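Local coordinates for AtGH3.15 acyl acid amido synthetase (Arabidopsis thaliana, PDB 6E1Q), which joins amino acids, chiefly glutamine, to the auxin precursor indole-3-butyric acid and to the herbicide 4-(2,4-dichlorophenoxy)butanoate in an ATP-dependent amido synthetase reaction, at residues S123-A126 and P127-Y130. Numbering follows the deposited sequence.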
loop_
_atom_site.group_PDB
_atom_site.type_symbol
_atom_site.label_atom_id
_atom_site.label_comp_id
_atom_site.label_asym_id
_atom_site.label_seq_id
_atom_site.Cartn_x
_atom_site.Cartn_y
_atom_site.Cartn_z
ATOM N N SER A 123 -19.292 2.643 -2.978
ATOM C CA SER A 123 -20.560 2.104 -2.514
ATOM C C SER A 123 -21.185 1.230 -3.586
ATOM O O SER A 123 -21.941 0.307 -3.273
ATOM C CB SER A 123 -21.509 3.235 -2.107
ATOM O OG SER A 123 -22.063 3.887 -3.241
ATOM N N LEU A 124 -20.861 1.502 -4.851
ATOM C CA LEU A 124 -21.269 0.613 -5.926
ATOM C C LEU A 124 -20.636 -0.764 -5.773
ATOM O O LEU A 124 -21.261 -1.779 -6.094
ATOM C CB LEU A 124 -20.891 1.224 -7.268
ATOM C CG LEU A 124 -21.407 0.502 -8.502
ATOM C CD1 LEU A 124 -22.897 0.276 -8.350
ATOM C CD2 LEU A 124 -21.129 1.351 -9.733
ATOM N N TYR A 125 -19.416 -0.821 -5.252
ATOM C CA TYR A 125 -18.657 -2.058 -5.220
ATOM C C TYR A 125 -18.900 -2.874 -3.954
ATOM O O TYR A 125 -18.757 -4.106 -3.985
ATOM C CB TYR A 125 -17.159 -1.743 -5.380
ATOM C CG TYR A 125 -16.253 -2.933 -5.191
ATOM C CD1 TYR A 125 -16.102 -3.888 -6.199
ATOM C CD2 TYR A 125 -15.550 -3.113 -4.012
ATOM C CE1 TYR A 125 -15.257 -4.997 -6.026
ATOM C CE2 TYR A 125 -14.719 -4.216 -3.826
ATOM C CZ TYR A 125 -14.571 -5.149 -4.833
ATOM O OH TYR A 125 -13.735 -6.236 -4.629
ATOM N N ALA A 126 -19.275 -2.229 -2.844
ATOM C CA ALA A 126 -19.477 -2.965 -1.595
ATOM C C ALA A 126 -20.476 -4.126 -1.695
ATOM O O ALA A 126 -20.205 -5.186 -1.096
ATOM C CB ALA A 126 -19.894 -1.981 -0.491
ATOM N N PRO A 127 -21.615 -4.019 -2.388
ATOM C CA PRO A 127 -22.495 -5.203 -2.490
ATOM C C PRO A 127 -21.807 -6.427 -3.068
ATOM O O PRO A 127 -22.157 -7.558 -2.701
ATOM C CB PRO A 127 -23.636 -4.721 -3.395
ATOM C CG PRO A 127 -23.660 -3.235 -3.201
ATOM C CD PRO A 127 -22.222 -2.836 -3.029
ATOM N N LEU A 128 -20.821 -6.248 -3.950
ATOM C CA LEU A 128 -20.069 -7.403 -4.420
ATOM C C LEU A 128 -19.286 -8.036 -3.286
ATOM O O LEU A 128 -19.269 -9.265 -3.144
ATOM C CB LEU A 128 -19.145 -7.007 -5.569
ATOM C CG LEU A 128 -18.585 -8.220 -6.315
ATOM C CD1 LEU A 128 -18.548 -7.949 -7.788
ATOM C CD2 LEU A 128 -17.193 -8.575 -5.797
ATOM N N LEU A 129 -18.635 -7.212 -2.460
ATOM C CA LEU A 129 -17.965 -7.743 -1.277
ATOM C C LEU A 129 -18.955 -8.477 -0.387
ATOM O O LEU A 129 -18.710 -9.622 0.018
ATOM C CB LEU A 129 -17.277 -6.613 -0.502
ATOM C CG LEU A 129 -15.973 -6.022 -1.043
ATOM C CD1 LEU A 129 -15.491 -4.833 -0.178
ATOM C CD2 LEU A 129 -14.897 -7.104 -1.165
ATOM N N TYR A 130 -20.100 -7.841 -0.094
ATOM C CA TYR A 130 -21.113 -8.501 0.729
ATOM C C TYR A 130 -21.570 -9.799 0.094
ATOM O O TYR A 130 -21.760 -10.805 0.785
ATOM C CB TYR A 130 -22.319 -7.591 0.962
ATOM C CG TYR A 130 -21.976 -6.256 1.563
ATOM C CD1 TYR A 130 -20.913 -6.120 2.442
ATOM C CD2 TYR A 130 -22.713 -5.123 1.245
ATOM C CE1 TYR A 130 -20.599 -4.895 2.985
ATOM C CE2 TYR A 130 -22.400 -3.895 1.782
ATOM C CZ TYR A 130 -21.345 -3.788 2.653
ATOM O OH TYR A 130 -21.031 -2.565 3.187
#
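Tyr125 and Leu129, one helical turn apart, pack against each other at this proline kink in helix 112-132. The Leu129 branch point sits against one side of the tyrosine ring, CG lying 3.5 Å from CE2 of Tyr125, while both its methyls stay within van der Waals range of the ring or its hydroxyl. Leu128 comes in obliquely from the same side of the ring plane but nearer the other meta carbon, its CD2 4.1 Å from Tyr125 CE1. With CG anti to the backbone N (chi1 173°), the Tyr125 ring leans along the helix toward the two leucines, and its hydroxyl is held farther on by the backbone O of Asn336. A long aromatic suits this place, greasy along its flanks and polar at its end. Tyr125 and Leu129 also touch Ser324 of strand 321-327.

A second apolar patch lies round Ala126, whose small CB leaves room for the pyrrolidine ring of Pro127 (CD 3.5 Å away) and for the Tyr130 ring, CE2 of which is 3.9 Å from that methyl. The carbonyl O of Ala126 also rests over one face of the Tyr130 ring, 3.3 Å above its plane. A serine in place of Tyr130, lacking the ring, is likely to open a gap beside the Ala126 methyl and leave the carbonyl uncovered there.

The backbone explains the kink. Pro127 has no N-H to give Ser123 O; its CD lies 3.2 Å from that oxygen instead. Leu128 N makes only a weak, bent bond (130°) to Tyr125 O, which Leu129 N also reaches weakly. Regular helical bonding returns with Tyr130 N to Ala126 O, 2.8 Å long and nearly straight (169°).

Proline thus bends the helix without ending it, weak bonds partly replacing those lost, while the apolar side packs on the strand bearing Phe325, consistent with a second-shell position behind the ATP and substrate site.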